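Side-chain contacts in transcriptional regulator (Bacillus subtilis, PDB 1VI0), which represses transcription of genes for fatty acid transport and beta-oxidation, and is inhibited from binding DNA by long-chain fatty acyl-CoA: residues A[87-90]-A[91-95]; A[181-184]-A[185-188]; A[65-68]-A[69-73]; A[162-165]-A[166-169]; A[99-102]-A[103-106]. All coordinates share one frame; numbering follows the deposited sequence.

Contact 1 of 5, residues A[87-90]-A[91-95]; sequences LVIS and KHFSL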
loop_
_atom_site.group_PDB
_atom_site.type_symbol
_atom_site.label_atom_id
_atom_site.label_comp_id
_atom_site.label_asym_id
_atom_site.label_seq_id
_atom_site.Cartn_x
_atom_site.Cartn_y
_atom_site.Cartn_z
ATOM N N LEU A 87 -7.021 -19.801 -1.836
ATOM C CA LEU A 87 -7.274 -19.632 -3.263
ATOM C C LEU A 87 -7.084 -18.171 -3.660
ATOM O O LEU A 87 -6.365 -17.897 -4.653
ATOM C CB LEU A 87 -8.637 -20.177 -3.629
ATOM C CG LEU A 87 -8.762 -20.591 -5.118
ATOM C CD1 LEU A 87 -7.500 -21.319 -5.567
ATOM C CD2 LEU A 87 -9.960 -21.523 -5.238
ATOM N N VAL A 88 -7.676 -17.266 -2.885
ATOM C CA VAL A 88 -7.485 -15.853 -3.165
ATOM C C VAL A 88 -6.009 -15.497 -3.181
ATOM O O VAL A 88 -5.600 -14.847 -4.151
ATOM C CB VAL A 88 -8.183 -14.954 -2.085
ATOM C CG1 VAL A 88 -7.820 -13.533 -2.360
ATOM C CG2 VAL A 88 -9.706 -15.163 -2.250
ATOM N N ILE A 89 -5.244 -15.862 -2.172
ATOM C CA ILE A 89 -3.823 -15.499 -2.140
ATOM C C ILE A 89 -3.064 -16.059 -3.345
ATOM O O ILE A 89 -2.298 -15.392 -4.027
ATOM C CB ILE A 89 -3.169 -15.866 -0.816
ATOM C CG1 ILE A 89 -3.959 -15.206 0.372
ATOM C CG2 ILE A 89 -1.716 -15.515 -0.762
ATOM C CD1 ILE A 89 -3.578 -15.764 1.695
ATOM N N SER A 90 -3.246 -17.379 -3.543
ATOM C CA SER A 90 -2.485 -18.001 -4.649
ATOM C C SER A 90 -2.907 -17.457 -5.999
ATOM O O SER A 90 -2.027 -17.176 -6.835
ATOM C CB SER A 90 -2.639 -19.515 -4.531
ATOM O OG SER A 90 -3.916 -19.948 -4.865
ATOM N N LYS A 91 -4.199 -17.133 -6.198
ATOM C CA LYS A 91 -4.648 -16.592 -7.456
ATOM C C LYS A 91 -4.159 -15.144 -7.651
ATOM O O LYS A 91 -3.733 -14.831 -8.778
ATOM C CB LYS A 91 -6.121 -16.796 -7.713
ATOM C CG LYS A 91 -6.493 -18.293 -7.710
ATOM C CD LYS A 91 -6.267 -18.864 -9.105
ATOM C CE LYS A 91 -5.502 -20.176 -9.064
ATOM N NZ LYS A 91 -4.044 -19.953 -8.753
ATOM N N HIS A 92 -4.145 -14.393 -6.586
ATOM C CA HIS A 92 -3.642 -12.988 -6.658
ATOM C C HIS A 92 -2.160 -13.008 -7.065
ATOM O O HIS A 92 -1.707 -12.364 -8.017
ATOM C CB HIS A 92 -3.911 -12.293 -5.358
ATOM C CG HIS A 92 -3.575 -10.836 -5.220
ATOM N ND1 HIS A 92 -4.351 -9.931 -4.506
ATOM C CD2 HIS A 92 -2.502 -10.152 -5.641
ATOM C CE1 HIS A 92 -3.712 -8.756 -4.494
ATOM N NE2 HIS A 92 -2.581 -8.857 -5.212
ATOM N N PHE A 93 -1.357 -13.798 -6.350
ATOM C CA PHE A 93 0.092 -13.894 -6.600
ATOM C C PHE A 93 0.366 -14.411 -8.011
ATOM O O PHE A 93 1.171 -13.784 -8.715
ATOM C CB PHE A 93 0.688 -14.854 -5.527
ATOM C CG PHE A 93 0.821 -14.237 -4.161
ATOM C CD1 PHE A 93 0.461 -12.919 -3.855
ATOM C CD2 PHE A 93 1.528 -14.945 -3.173
ATOM C CE1 PHE A 93 0.702 -12.420 -2.604
ATOM C CE2 PHE A 93 1.755 -14.420 -1.917
ATOM C CZ PHE A 93 1.340 -13.111 -1.629
ATOM N N SER A 94 -0.370 -15.439 -8.439
ATOM C CA SER A 94 -0.192 -16.035 -9.742
ATOM C C SER A 94 -0.456 -15.078 -10.897
ATOM O O SER A 94 0.265 -15.052 -11.910
ATOM C CB SER A 94 -1.037 -17.314 -9.941
ATOM O OG SER A 94 -0.516 -18.321 -9.056
ATOM N N LEU A 95 -1.530 -14.348 -10.854
ATOM C CA LEU A 95 -1.874 -13.341 -11.869
ATOM C C LEU A 95 -0.734 -12.356 -12.067
ATOM O O LEU A 95 -0.216 -12.235 -13.198
ATOM C CB LEU A 95 -3.115 -12.617 -11.348
ATOM C CG LEU A 95 -3.960 -11.756 -12.291
ATOM C CD1 LEU A 95 -4.014 -10.319 -11.835
ATOM C CD2 LEU A 95 -3.574 -11.882 -13.747
#
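Ile89 and Phe93 lie side by side one helical turn apart, pointing the same way, and the methyl CG2 of Ile89 sits over one face of the Phe93 ring. It makes a CH-pi contact 4.0 Å from the ring centroid and is displaced toward the rim, where CE2 of Phe93 is its nearest atom at 3.8 Å. Phe93 CG is anti to its own carbonyl carbon (chi1 -76°), which folds the ring back along the helix toward Ile89. Both residues belong to helix 81-97 of the ligand-binding domain of this TetR-family repressor, and from it they pack against Ile162 of helix 151-171. A smaller side chain such as an alanine at Phe93 would probably leave the Ile89 methyl without its aromatic partner and open a gap facing Ile162 and Val166. Leu87 and Lys91 run alongside each other in the same manner, with CD1 of Leu87 3.8 Å from CG of Lys91. Ser94 grips the carbonyl of Ser90 twice, through its backbone N and through OG, each 2.9 Å from Ser90 O; the two donors arrive from opposite faces of the carbonyl plane. His92 turns elsewhere, its ND1 hydrogen-bonded to Tyr128 and its side chain touching the bound dodecyl-CoA.

Contact 2 of 5, residues A[181-184]-A[185-188]; sequences LSNS and VLEL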
loop_
_atom_site.group_PDB
_atom_site.type_symbol
_atom_site.label_atom_id
_atom_site.label_comp_id
_atom_site.label_asym_id
_atom_site.label_seq_id
_atom_site.Cartn_x
_atom_site.Cartn_y
_atom_site.Cartn_z
ATOM N N LEU A 181 5.214 -18.411 -1.937
ATOM C CA LEU A 181 5.020 -17.883 -0.600
ATOM C C LEU A 181 3.532 -17.905 -0.183
ATOM O O LEU A 181 3.280 -17.563 0.997
ATOM C CB LEU A 181 5.522 -16.447 -0.491
ATOM C CG LEU A 181 6.924 -16.110 -0.924
ATOM C CD1 LEU A 181 7.302 -14.649 -0.847
ATOM C CD2 LEU A 181 7.889 -16.937 -0.046
ATOM N N SER A 182 2.655 -18.237 -1.100
ATOM C CA SER A 182 1.211 -18.272 -0.812
ATOM C C SER A 182 0.833 -18.884 0.493
ATOM O O SER A 182 0.082 -18.331 1.357
ATOM C CB SER A 182 0.453 -19.004 -1.965
ATOM O OG SER A 182 0.603 -18.280 -3.157
ATOM N N ASN A 183 1.249 -20.185 0.710
ATOM C CA ASN A 183 0.807 -20.844 1.933
ATOM C C ASN A 183 1.307 -20.205 3.198
ATOM O O ASN A 183 0.615 -20.163 4.220
ATOM C CB ASN A 183 1.240 -22.329 1.902
ATOM C CG ASN A 183 0.618 -23.162 2.988
ATOM O OD1 ASN A 183 -0.605 -23.443 2.891
ATOM N ND2 ASN A 183 1.361 -23.609 3.970
ATOM N N SER A 184 2.553 -19.671 3.234
ATOM C CA SER A 184 3.102 -19.109 4.425
ATOM C C SER A 184 2.419 -17.769 4.782
ATOM O O SER A 184 2.143 -17.528 5.937
ATOM C CB SER A 184 4.621 -18.903 4.345
ATOM O OG SER A 184 5.171 -20.243 4.252
ATOM N N VAL A 185 1.973 -17.125 3.700
ATOM C CA VAL A 185 1.234 -15.835 3.884
ATOM C C VAL A 185 -0.144 -16.178 4.493
ATOM O O VAL A 185 -0.494 -15.620 5.537
ATOM C CB VAL A 185 1.071 -15.144 2.544
ATOM C CG1 VAL A 185 0.158 -13.910 2.796
ATOM C CG2 VAL A 185 2.429 -14.577 2.073
ATOM N N LEU A 186 -0.790 -17.157 3.884
ATOM C CA LEU A 186 -2.047 -17.687 4.502
ATOM C C LEU A 186 -1.894 -18.019 5.951
ATOM O O LEU A 186 -2.694 -17.569 6.826
ATOM C CB LEU A 186 -2.450 -18.961 3.708
ATOM C CG LEU A 186 -3.616 -19.708 4.358
ATOM C CD1 LEU A 186 -4.949 -18.937 4.191
ATOM C CD2 LEU A 186 -3.752 -21.067 3.688
ATOM N N GLU A 187 -0.877 -18.839 6.381
ATOM C CA GLU A 187 -0.728 -19.215 7.764
ATOM C C GLU A 187 -0.491 -18.044 8.711
ATOM O O GLU A 187 -0.953 -18.061 9.883
ATOM C CB GLU A 187 0.340 -20.321 7.891
ATOM C CG GLU A 187 -0.125 -21.646 7.246
ATOM C CD GLU A 187 -1.375 -22.199 7.936
ATOM O OE1 GLU A 187 -1.673 -21.817 9.078
ATOM O OE2 GLU A 187 -2.044 -23.062 7.327
ATOM N N LEU A 188 0.221 -17.018 8.258
ATOM C CA LEU A 188 0.454 -15.815 9.021
ATOM C C LEU A 188 -0.910 -15.114 9.268
ATOM O O LEU A 188 -1.112 -14.717 10.423
ATOM C CB LEU A 188 1.366 -14.811 8.275
ATOM C CG LEU A 188 2.897 -15.250 8.407
ATOM C CD1 LEU A 188 3.718 -14.607 7.365
ATOM C CD2 LEU A 188 3.307 -14.897 9.836
HETATM O O HOH W 1 -2.238 -24.285 5.127
#
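Val185 of helix 182-191, the last helix of the all-helical C-terminal domain in this TetR-family protein, meets Leu181. Its N bonds to Leu181 O at 3.0 Å, while CG2, anti to the carbonyl carbon of Val185, rests 3.3 Å from the same Leu181 O. The apolar side chains themselves barely meet, with CB of Leu181 4.4 Å from CG2 of Val185. Leu186 follows, its N giving a nearly straight bond (175°) to Ser182 O. Its CD2 comes to 4.0 Å from OD1 of Asn183, and the side chain packs inward on Ala86 and Ile89 of helix 81-97. Glu187 lies alongside Asn183, pointing the same way, with the amide and carboxylate planes turned 59° apart; a bend at chi2 (-62°) curls the glutamate chain. The carboxylate also forms a salt bridge with Lys82 through OE2, so the negative charge has a mate on helix 81-97. Leu188 lies on another side of the helix and packs on Met157 of the second subunit, with its CG close to Ser184 O. Between the Asn183 and Glu187 side chains a single water donates to both, 2.9 Å from Asn183 OD1 and 2.5 Å from Glu187 OE2.

Contact 3 of 5, residues A[65-68]-A[69-73]; sequences GQFI and ERMEE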
loop_
_atom_site.group_PDB
_atom_site.type_symbol
_atom_site.label_atom_id
_atom_site.label_comp_id
_atom_site.label_asym_id
_atom_site.label_seq_id
_atom_site.Cartn_x
_atom_site.Cartn_y
_atom_site.Cartn_z
ATOM N N GLY A 65 -12.154 -7.123 -13.141
ATOM C CA GLY A 65 -13.367 -7.860 -13.467
ATOM C C GLY A 65 -13.080 -9.291 -13.850
ATOM O O GLY A 65 -13.796 -10.224 -13.437
ATOM N N GLN A 66 -12.085 -9.551 -14.693
ATOM C CA GLN A 66 -11.760 -10.934 -15.038
ATOM C C GLN A 66 -11.357 -11.679 -13.758
ATOM O O GLN A 66 -11.872 -12.750 -13.451
ATOM C CB GLN A 66 -10.640 -11.022 -16.086
ATOM C CG GLN A 66 -10.968 -10.212 -17.326
ATOM C CD GLN A 66 -10.154 -10.493 -18.543
ATOM O OE1 GLN A 66 -8.919 -10.392 -18.560
ATOM N NE2 GLN A 66 -10.826 -10.857 -19.649
ATOM N N PHE A 67 -10.465 -11.028 -12.998
ATOM C CA PHE A 67 -10.010 -11.611 -11.726
ATOM C C PHE A 67 -11.137 -11.977 -10.829
ATOM O O PHE A 67 -11.190 -13.103 -10.274
ATOM C CB PHE A 67 -9.016 -10.639 -11.067
ATOM C CG PHE A 67 -8.436 -11.180 -9.801
ATOM C CD1 PHE A 67 -7.518 -12.229 -9.826
ATOM C CD2 PHE A 67 -8.827 -10.670 -8.573
ATOM C CE1 PHE A 67 -7.011 -12.731 -8.637
ATOM C CE2 PHE A 67 -8.314 -11.164 -7.389
ATOM C CZ PHE A 67 -7.417 -12.215 -7.418
ATOM N N ILE A 68 -12.136 -11.116 -10.657
ATOM C CA ILE A 68 -13.269 -11.411 -9.789
ATOM C C ILE A 68 -14.162 -12.503 -10.332
ATOM O O ILE A 68 -14.585 -13.361 -9.551
ATOM C CB ILE A 68 -14.077 -10.144 -9.507
ATOM C CG1 ILE A 68 -13.217 -9.135 -8.725
ATOM C CG2 ILE A 68 -15.352 -10.448 -8.744
ATOM C CD1 ILE A 68 -12.610 -9.709 -7.476
ATOM N N GLU A 69 -14.343 -12.584 -11.652
ATOM C CA GLU A 69 -15.240 -13.657 -12.167
ATOM C C GLU A 69 -14.589 -15.012 -11.946
ATOM O O GLU A 69 -15.257 -15.916 -11.376
ATOM C CB GLU A 69 -15.740 -13.408 -13.531
ATOM C CG GLU A 69 -14.911 -12.745 -14.578
ATOM C CD GLU A 69 -15.759 -12.037 -15.634
ATOM O OE1 GLU A 69 -15.217 -11.718 -16.717
ATOM O OE2 GLU A 69 -16.959 -11.794 -15.376
ATOM N N ARG A 70 -13.286 -15.097 -12.183
ATOM C CA ARG A 70 -12.552 -16.323 -11.885
ATOM C C ARG A 70 -12.627 -16.657 -10.387
ATOM O O ARG A 70 -12.693 -17.830 -10.045
ATOM C CB ARG A 70 -11.059 -16.188 -12.245
ATOM C CG ARG A 70 -10.854 -15.698 -13.666
ATOM C CD ARG A 70 -11.275 -16.755 -14.671
ATOM N NE ARG A 70 -12.700 -16.934 -14.779
ATOM C CZ ARG A 70 -13.596 -16.165 -15.356
ATOM N NH1 ARG A 70 -13.224 -15.045 -15.978
ATOM N NH2 ARG A 70 -14.890 -16.484 -15.278
HETATM N N MSE A 71 -12.472 -15.656 -9.517
HETATM C CA MSE A 71 -12.497 -15.925 -8.082
HETATM C C MSE A 71 -13.828 -16.545 -7.678
HETATM O O MSE A 71 -13.885 -17.617 -7.076
HETATM C CB MSE A 71 -12.283 -14.646 -7.269
HETATM C CG MSE A 71 -10.844 -14.161 -7.235
HETATM SE SE MSE A 71 -9.711 -15.547 -6.515
HETATM C CE MSE A 71 -10.797 -16.097 -5.064
ATOM N N GLU A 72 -14.924 -15.892 -8.081
ATOM C CA GLU A 72 -16.240 -16.417 -7.691
ATOM C C GLU A 72 -16.378 -17.851 -8.169
ATOM O O GLU A 72 -16.900 -18.716 -7.476
ATOM C CB GLU A 72 -17.361 -15.543 -8.224
ATOM C CG GLU A 72 -17.630 -14.293 -7.383
ATOM C CD GLU A 72 -17.680 -14.595 -5.902
ATOM O OE1 GLU A 72 -16.590 -14.558 -5.291
ATOM O OE2 GLU A 72 -18.748 -14.912 -5.342
ATOM N N GLU A 73 -15.908 -18.090 -9.392
ATOM C CA GLU A 73 -15.930 -19.421 -9.970
ATOM C C GLU A 73 -15.175 -20.441 -9.138
ATOM O O GLU A 73 -15.717 -21.493 -8.777
ATOM C CB GLU A 73 -15.320 -19.337 -11.380
ATOM C CG GLU A 73 -14.775 -20.689 -11.867
ATOM C CD GLU A 73 -14.544 -20.639 -13.361
ATOM O OE1 GLU A 73 -13.982 -19.615 -13.850
ATOM O OE2 GLU A 73 -15.009 -21.545 -14.081
#
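Met71, present as selenomethionine, brings its heavy atom up to the Phe67 ring in a Met-aromatic contact, SE standing 4.7 Å from the ring centroid and oblique to it. The preceding methylene does the closer touching: CG of Met71 lies over one face, 4.1 Å from the Phe67 centroid and offset toward the rim, a CH-pi contact. The two side chains lie side by side and point the same way. Phe67 carries its ring anti to the backbone N (chi1 -177°), whereas Met71 CG is anti to its carbonyl carbon, a pairing that brings one chain over the other across a single turn. Helix 52-75 thereby presents a buried apolar stripe to its neighbours in the ligand-binding domain of this TetR-family repressor: Phe67 meets Tyr128 edge-to-face, and Met71 packs on Val88 and Ile131. The outer side of the helix is charged. There Arg70 folds at chi2 and chi3 so that its NE bonds to Glu73 OE1 at 3.1 Å, nearly straight at 168°, with the carboxylate oxygen at the edge of the guanidinium and in its plane. A long salt bridge of 3.9 Å from Arg70 NH1 to Glu69 OE1 extends the network, while CG of Glu69 presses to 3.0 Å from Gly65 O.

Contact 4 of 5, residues A[162-165]-A[166-169]; sequences IDET and VTTW
Glu164 and Thr168 meet one turn apart on helix 151-171, where the glutamate oxygen OE2 comes to 3.2 Å from the threonine OG1. The same hydroxyl also lies 3.1 Å from Glu164 O, and the carbonyl of Glu164 takes the backbone N of Thr168 at 2.9 Å as well. Glu164 leaves the backbone with CG anti to its N (chi1 175°) and then bends at chi2 (64°), which carries the carboxylate forward along the helix toward Thr167 and Thr168. The tight part is on the apolar side: CG2 of Val166 rests 3.4 Å from Ile162 O, and both residues turn toward helix 81-97. The looser, polar side holds a water. It lies among three side chains, 2.9 Å from Asp163 OD2, 3.1 Å from Glu164 OE1 and 2.9 Å from Thr167 OG1, bridging groups that scarcely touch directly.

Charge on this side is met from both subunits, Asp163 by Arg111 of its own chain and Glu164 by Arg111 of the second subunit. A glutamine in place of Glu164 would probably cost that second-subunit arginine its charged mate and weaken an ion pair across the dimer interface. Asp163 also touches the bound dodecyl-CoA, and NE2 of Gln107 hydrogen-bonds to both Asp163 OD1 and Thr167 OG1. In this TetR-family domain helix 151-171 packs against two helices of its own chain and the second subunit: Ile162 and Val166 pack on Phe93 of helix 81-97, Trp169 packs on Ala103 of helix 100-109, and Glu164, Thr165 and Thr168 face the other subunit.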
loop_
_atom_site.group_PDB
_atom_site.type_symbol
_atom_site.label_atom_id
_atom_site.label_comp_id
_atom_site.label_asym_id
_atom_site.label_seq_id
_atom_site.Cartn_x
_atom_site.Cartn_y
_atom_site.Cartn_z
ATOM N N ILE A 162 -1.394 -9.179 1.636
ATOM C CA ILE A 162 -1.251 -9.674 0.302
ATOM C C ILE A 162 -0.525 -8.683 -0.612
ATOM O O ILE A 162 0.540 -8.863 -1.244
ATOM C CB ILE A 162 -2.601 -10.075 -0.325
ATOM C CG1 ILE A 162 -3.257 -11.239 0.463
ATOM C CG2 ILE A 162 -2.371 -10.511 -1.773
ATOM C CD1 ILE A 162 -4.707 -11.542 -0.001
ATOM N N ASP A 163 -1.055 -7.420 -0.533
ATOM C CA ASP A 163 -0.585 -6.347 -1.339
ATOM C C ASP A 163 0.849 -5.920 -1.000
ATOM O O ASP A 163 1.669 -5.816 -1.968
ATOM C CB ASP A 163 -1.515 -5.116 -1.162
ATOM C CG ASP A 163 -1.148 -3.998 -2.101
ATOM O OD1 ASP A 163 -1.160 -4.240 -3.357
ATOM O OD2 ASP A 163 -1.009 -2.825 -1.655
ATOM N N GLU A 164 1.208 -5.964 0.283
ATOM C CA GLU A 164 2.610 -5.531 0.629
ATOM C C GLU A 164 3.565 -6.671 0.229
ATOM O O GLU A 164 4.733 -6.357 -0.112
ATOM C CB GLU A 164 2.709 -5.226 2.114
ATOM C CG GLU A 164 4.116 -4.899 2.594
ATOM C CD GLU A 164 4.662 -3.618 1.954
ATOM O OE1 GLU A 164 3.897 -2.802 1.443
ATOM O OE2 GLU A 164 5.920 -3.523 1.971
ATOM N N THR A 165 3.077 -7.895 0.316
ATOM C CA THR A 165 3.941 -9.020 -0.160
ATOM C C THR A 165 4.263 -8.853 -1.622
ATOM O O THR A 165 5.453 -8.959 -2.067
ATOM C CB THR A 165 3.331 -10.387 0.206
ATOM O OG1 THR A 165 3.133 -10.473 1.617
ATOM C CG2 THR A 165 4.399 -11.447 -0.175
ATOM N N VAL A 166 3.294 -8.427 -2.448
ATOM C CA VAL A 166 3.497 -8.191 -3.866
ATOM C C VAL A 166 4.421 -6.982 -4.022
ATOM O O VAL A 166 5.373 -6.994 -4.800
ATOM C CB VAL A 166 2.162 -8.003 -4.599
ATOM C CG1 VAL A 166 2.494 -7.803 -6.099
ATOM C CG2 VAL A 166 1.292 -9.270 -4.492
ATOM N N THR A 167 4.164 -5.891 -3.338
ATOM C CA THR A 167 5.033 -4.684 -3.464
ATOM C C THR A 167 6.478 -4.981 -3.124
ATOM O O THR A 167 7.402 -4.595 -3.884
ATOM C CB THR A 167 4.434 -3.605 -2.547
ATOM O OG1 THR A 167 3.225 -3.138 -3.144
ATOM C CG2 THR A 167 5.414 -2.426 -2.423
ATOM N N THR A 168 6.755 -5.757 -2.116
ATOM C CA THR A 168 8.121 -6.111 -1.720
ATOM C C THR A 168 8.767 -6.889 -2.846
ATOM O O THR A 168 9.892 -6.530 -3.272
ATOM C CB THR A 168 8.100 -6.811 -0.366
ATOM O OG1 THR A 168 7.680 -5.866 0.664
ATOM C CG2 THR A 168 9.485 -7.323 -0.009
ATOM N N TRP A 169 8.064 -7.844 -3.430
ATOM C CA TRP A 169 8.583 -8.592 -4.604
ATOM C C TRP A 169 8.785 -7.714 -5.817
ATOM O O TRP A 169 9.869 -7.715 -6.464
ATOM C CB TRP A 169 7.560 -9.676 -4.840
ATOM C CG TRP A 169 7.650 -10.387 -6.119
ATOM C CD1 TRP A 169 8.493 -11.421 -6.428
ATOM C CD2 TRP A 169 6.814 -10.221 -7.257
ATOM N NE1 TRP A 169 8.249 -11.896 -7.664
ATOM C CE2 TRP A 169 7.180 -11.171 -8.204
ATOM C CE3 TRP A 169 5.691 -9.359 -7.513
ATOM C CZ2 TRP A 169 6.567 -11.281 -9.438
ATOM C CZ3 TRP A 169 5.107 -9.475 -8.731
ATOM C CH2 TRP A 169 5.507 -10.429 -9.694
HETATM O O HOH W 2 1.738 -2.440 -0.780
#

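Contact 5 of 5, residues A[99-102]-A[103-106]; sequences DHNL and AIVT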
loop_
_atom_site.group_PDB
_atom_site.type_symbol
_atom_site.label_atom_id
_atom_site.label_comp_id
_atom_site.label_asym_id
_atom_site.label_seq_id
_atom_site.Cartn_x
_atom_site.Cartn_y
_atom_site.Cartn_z
ATOM N N ASP A 99 2.535 -11.745 -15.124
ATOM C CA ASP A 99 2.583 -10.549 -16.006
ATOM C C ASP A 99 3.355 -9.453 -15.341
ATOM O O ASP A 99 2.841 -8.652 -14.554
ATOM C CB ASP A 99 1.160 -10.230 -16.405
ATOM C CG ASP A 99 1.004 -9.085 -17.396
ATOM O OD1 ASP A 99 1.907 -8.296 -17.585
ATOM O OD2 ASP A 99 -0.102 -9.034 -18.018
ATOM N N HIS A 100 4.667 -9.374 -15.624
ATOM C CA HIS A 100 5.605 -8.422 -15.058
ATOM C C HIS A 100 5.079 -6.971 -15.139
ATOM O O HIS A 100 5.095 -6.248 -14.146
ATOM C CB HIS A 100 6.923 -8.526 -15.824
ATOM C CG HIS A 100 8.079 -7.748 -15.350
ATOM N ND1 HIS A 100 8.325 -6.447 -15.815
ATOM C CD2 HIS A 100 9.105 -8.023 -14.511
ATOM C CE1 HIS A 100 9.433 -5.994 -15.246
ATOM N NE2 HIS A 100 9.920 -6.930 -14.455
ATOM N N ASN A 101 4.623 -6.613 -16.348
ATOM C CA ASN A 101 4.180 -5.197 -16.543
ATOM C C ASN A 101 2.909 -4.925 -15.785
ATOM O O ASN A 101 2.792 -3.882 -15.123
ATOM C CB ASN A 101 4.063 -4.944 -18.036
ATOM C CG ASN A 101 5.434 -4.817 -18.703
ATOM O OD1 ASN A 101 6.437 -4.460 -18.085
ATOM N ND2 ASN A 101 5.436 -5.013 -20.007
ATOM N N LEU A 102 1.968 -5.876 -15.791
ATOM C CA LEU A 102 0.782 -5.636 -14.981
ATOM C C LEU A 102 1.150 -5.416 -13.521
ATOM O O LEU A 102 0.507 -4.568 -12.878
ATOM C CB LEU A 102 -0.170 -6.834 -15.140
ATOM C CG LEU A 102 -1.496 -6.676 -14.381
ATOM C CD1 LEU A 102 -2.212 -5.396 -14.824
ATOM C CD2 LEU A 102 -2.404 -7.870 -14.574
ATOM N N ALA A 103 2.063 -6.197 -12.935
ATOM C CA ALA A 103 2.469 -6.005 -11.548
ATOM C C ALA A 103 3.054 -4.633 -11.284
ATOM O O ALA A 103 2.812 -4.039 -10.228
ATOM C CB ALA A 103 3.487 -7.084 -11.156
ATOM N N ILE A 104 3.798 -4.060 -12.233
ATOM C CA ILE A 104 4.372 -2.711 -12.082
ATOM C C ILE A 104 3.190 -1.713 -12.108
ATOM O O ILE A 104 3.096 -0.814 -11.283
ATOM C CB ILE A 104 5.384 -2.383 -13.168
ATOM C CG1 ILE A 104 6.730 -3.090 -12.891
ATOM C CG2 ILE A 104 5.651 -0.841 -13.183
ATOM C CD1 ILE A 104 7.690 -3.070 -14.065
ATOM N N VAL A 105 2.234 -2.011 -12.974
ATOM C CA VAL A 105 1.032 -1.150 -13.061
ATOM C C VAL A 105 0.252 -1.181 -11.760
ATOM O O VAL A 105 0.027 -0.124 -11.154
ATOM C CB VAL A 105 0.193 -1.461 -14.276
ATOM C CG1 VAL A 105 -1.202 -0.766 -14.193
ATOM C CG2 VAL A 105 0.852 -1.067 -15.600
ATOM N N THR A 106 -0.049 -2.368 -11.196
ATOM C CA THR A 106 -0.837 -2.510 -10.005
ATOM C C THR A 106 -0.130 -2.004 -8.763
ATOM O O THR A 106 -0.789 -1.394 -7.922
ATOM C CB THR A 106 -1.393 -3.924 -9.775
ATOM O OG1 THR A 106 -0.264 -4.807 -9.569
ATOM C CG2 THR A 106 -2.202 -4.435 -10.976
#
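Ala103 gives its backbone N to Asp99 O at 3.0 Å, and the same aspartate caps the helix with its side chain. Asp99 is the N-cap of helix 100-109, a short helix in the ligand-binding domain of this TetR-family repressor. Its OD1 accepts from Leu102 N at 3.0 Å, in a bond that is straight at the hydrogen (168°) but reaches the oxygen from well above the carboxylate plane. With CG anti to the backbone N (chi1 -176°), the carboxylate is placed near the first turn, where it satisfies an N-H that has no preceding carbonyl of the helix to bond to; its negative charge there is likely to be favourable beside the positive end of the helix dipole. Along the next turn, Thr106 N bonds to Leu102 O at 2.8 Å.

The packing begins with Leu102 and Thr106, whose side chains cross at an angle, the leucine CD1 4.0 Å from the threonine CG2. Leu102 also packs on Leu95 and Leu96 of helix 81-97, and Thr106 lines the dodecyl-CoA pocket. On another side of the helix Asn101 meets helix 9-24 of the DNA-binding region, contacting Val18 and Ala22, which joins the two parts of the protein. Outermost stands His100, its ring approached obliquely by the end of Ile104: CD1 of Ile104 lies 3.6 Å from CE1 of His100 and 3.9 Å from ND1.

How the contacts relate
From the N terminus the contacts run in the order 3, 1, 5, 4, 2, strictly in series. Each joins adjoining segments of one helix, so none closes a long loop and none nests in or crosses another; the fold is tied together where their helices touch. Contact 1, on helix 81-97, meets all four others. Contact 3 packs on it through Val88 and Met71, contact 4 through Phe93 and Val166, contact 2 through Ser90 and Ser182, and contact 5 through Leu95 and Leu102. Contact 4 also touches contacts 5 and 2, while contacts 2 and 3 stay about 11 Å apart at their nearest atoms. Contacts 2 and 4 both reach the second subunit.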